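Local structure of hypothetical protein (Neisseria meningitidis Z2491, 2F46) at residues 50-53 with 59-62. The protein probably acts as a phosphatase, with a fold that relates it to nonclassical, eukaryotic-like phosphatases. Sequence-based numbering, arbitrary orientation.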
ATOM      1  N   ARG A  50       3.817  -0.634  -7.136  1.00 10.35           N
ATOM      2  CA  ARG A  50       4.670   0.169  -8.003  1.00 11.91           C
ATOM      3  C   ARG A  50       5.190  -0.685  -9.137  1.00 11.48           C
ATOM      4  O   ARG A  50       5.824  -1.706  -8.876  1.00 11.18           O
ATOM      5  CB  ARG A  50       5.876   0.740  -7.225  1.00 11.54           C
ATOM      6  CG  ARG A  50       6.561   1.848  -7.958  1.00 16.31           C
ATOM      7  CD  ARG A  50       7.712   2.381  -7.154  1.00 12.24           C
ATOM      8  NE  ARG A  50       8.193   3.566  -7.797  1.00 13.95           N
ATOM      9  CZ  ARG A  50       9.230   4.276  -7.399  1.00 17.75           C
ATOM     10  NH1 ARG A  50       9.957   3.904  -6.362  1.00 15.72           N
ATOM     11  NH2 ARG A  50       9.535   5.373  -8.063  1.00 17.75           N
ATOM     12  N   PRO A  51       4.972  -0.257 -10.392  1.00 11.52           N
ATOM     13  CA  PRO A  51       5.710  -0.926 -11.481  1.00 11.96           C
ATOM     14  C   PRO A  51       7.220  -0.832 -11.260  1.00  9.92           C
ATOM     15  O   PRO A  51       7.711   0.170 -10.780  1.00 10.41           O
ATOM     16  CB  PRO A  51       5.306  -0.115 -12.717  1.00 12.38           C
ATOM     17  CG  PRO A  51       4.024   0.596 -12.318  1.00 15.86           C
ATOM     18  CD  PRO A  51       4.200   0.901 -10.871  1.00 11.29           C
ATOM     19  N   ASP A  52       7.952  -1.867 -11.674  1.00 13.22           N
ATOM     20  CA  ASP A  52       9.411  -1.803 -11.657  1.00 14.58           C
ATOM     21  C   ASP A  52       9.858  -0.736 -12.668  1.00 14.10           C
ATOM     22  O   ASP A  52       9.155  -0.506 -13.665  1.00 18.06           O
ATOM     23  CB  ASP A  52      10.037  -3.145 -12.048  1.00 14.59           C
ATOM     24  CG  ASP A  52       9.908  -4.236 -10.985  1.00 20.31           C
ATOM     25  OD1 ASP A  52       9.739  -3.920  -9.789  1.00 14.39           O
ATOM     26  OD2 ASP A  52       9.997  -5.435 -11.371  1.00 20.45           O
ATOM     27  N   ARG A  53      11.007  -0.128 -12.380  1.00 15.32           N
ATOM     28  CA  ARG A  53      11.754   0.754 -13.312  1.00 17.85           C
ATOM     29  C   ARG A  53      11.082   2.097 -13.506  1.00 19.44           C
ATOM     30  O   ARG A  53      11.266   2.749 -14.540  1.00 20.18           O
ATOM     31  CB  ARG A  53      12.015   0.056 -14.652  1.00 19.95           C
ATOM     32  CG  ARG A  53      12.611  -1.317 -14.523  1.00 20.25           C
ATOM     33  CD  ARG A  53      13.939  -1.261 -13.814  1.00 22.45           C
ATOM     34  NE  ARG A  53      14.406  -2.621 -13.571  1.00 22.34           N
ATOM     35  CZ  ARG A  53      15.093  -3.364 -14.445  1.00 25.50           C
ATOM     36  NH1 ARG A  53      15.452  -2.879 -15.634  1.00 20.57           N
ATOM     37  NH2 ARG A  53      15.409  -4.617 -14.119  1.00 18.82           N
ATOM     38  N   PRO A  59      14.774  -0.289  -6.411  1.00 19.51           N
ATOM     39  CA  PRO A  59      14.907  -1.728  -6.403  1.00 21.64           C
ATOM     40  C   PRO A  59      13.706  -2.419  -7.059  1.00 20.37           C
ATOM     41  O   PRO A  59      12.588  -1.968  -6.844  1.00 19.04           O
ATOM     42  CB  PRO A  59      14.946  -2.073  -4.901  1.00 22.45           C
ATOM     43  CG  PRO A  59      15.131  -0.823  -4.189  1.00 28.51           C
ATOM     44  CD  PRO A  59      14.644   0.267  -5.053  1.00 21.29           C
ATOM     45  N   ASP A  60      13.941  -3.470  -7.838  1.00 16.43           N
ATOM     46  CA  ASP A  60      12.882  -4.272  -8.445  1.00 18.40           C
ATOM     47  C   ASP A  60      12.182  -5.054  -7.339  1.00 15.61           C
ATOM     48  O   ASP A  60      12.806  -5.387  -6.315  1.00 14.75           O
ATOM     49  CB  ASP A  60      13.400  -5.281  -9.455  1.00 20.57           C
ATOM     50  CG  ASP A  60      13.764  -4.657 -10.794  1.00 26.98           C
ATOM     51  OD1 ASP A  60      13.501  -3.459 -11.043  1.00 18.38           O
ATOM     52  OD2 ASP A  60      14.285  -5.427 -11.622  1.00 27.40           O
ATOM     53  N   PHE A  61      10.904  -5.358  -7.547  1.00 14.98           N
ATOM     54  CA  PHE A  61      10.170  -6.100  -6.523  0.50 13.77           C
ATOM     55  C   PHE A  61      10.834  -7.432  -6.204  1.00 14.30           C
ATOM     56  O   PHE A  61      10.885  -7.826  -5.034  1.00 13.21           O
ATOM     57  CB  PHE A  61       8.692  -6.337  -6.853  0.50 14.06           C
ATOM     58  CG  PHE A  61       7.931  -6.991  -5.726  0.50 11.34           C
ATOM     59  CD1 PHE A  61       7.814  -6.360  -4.503  0.50 10.81           C
ATOM     60  CD2 PHE A  61       7.353  -8.251  -5.876  0.50 13.85           C
ATOM     61  CE1 PHE A  61       7.113  -6.962  -3.432  0.50  9.82           C
ATOM     62  CE2 PHE A  61       6.652  -8.847  -4.826  0.50 13.73           C
ATOM     63  CZ  PHE A  61       6.542  -8.202  -3.602  0.50 14.56           C
ATOM     64  N   ALA A  62      11.387  -8.123  -7.205  1.00 12.69           N
ATOM     65  CA  ALA A  62      12.021  -9.410  -6.965  1.00 13.05           C
ATOM     66  C   ALA A  62      13.171  -9.281  -5.963  1.00 13.54           C
ATOM     67  O   ALA A  62      13.422 -10.198  -5.147  1.00 14.40           O
ATOM     68  CB  ALA A  62      12.523  -9.968  -8.260  1.00 15.19           C
TER
HETATM   69  O   HOH W   1      10.560  -7.605 -10.054  1.00 18.32           O
HETATM   70  O   HOH W   2      12.030  -5.947 -13.579  1.00 30.35           O
HETATM   71  O   HOH W   3      12.681  -1.076 -10.285  1.00 15.47           O
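Asp-52 and Asp-60 bring their CA atoms to 5.3 Å where the loop leaving strand 45-48 passes the start of helix 61-68, a short loop closure with no regular pairing between the two backbones. OD1 of Asp-52 accepts the backbone N-H of Phe-61 at 2.9 Å, in a fairly straight bond. The donor comes from the syn side but 29° out of the carboxylate plane. Asp-52 OD2 takes a hydrogen from a water at 2.6 Å, and the same water accepts the N-H of Ala-62. Two amides of the first turn are thus met by Asp-52, one directly and one through water, while Asp-60, in the N-cap position itself, makes no capping bond with its side chain. An acid from the preceding loop does that work instead, within the phosphatase-like domain. The carboxylate of Asp-60 is engaged by Arg-53, whose CG lies beside the backbone N and whose chain bends at chi2, bringing the guanidinium side-on. Arg-53 NE meets Asp-60 OD1 at 2.8 Å, and Arg-53 NH2 meets Asp-60 OD2 at 2.9 Å. Each oxygen uses its syn lone pair, and the two planes lie only 5° apart, a bidentate salt bridge. A further water links Arg-53 N to Asp-60 OD1. The two carboxylates stack, their planes 19° apart, with Asp-52 OD1 4.0 Å from Asp-60 OD1. A third water bridges them, donating to Asp-52 OD2 and, weakly, to Asp-60 OD2. Beyond the contact, Phe-61 packs against Ile-46 and Cys-48 of the sheet, and its ring meets that of His-78. Chemically, the closeness of two acids is probably made tolerable by the guanidinium, which offsets the charge of Asp-60, while the amide bond and the waters fix the rotation of the Asp-52 carboxylate.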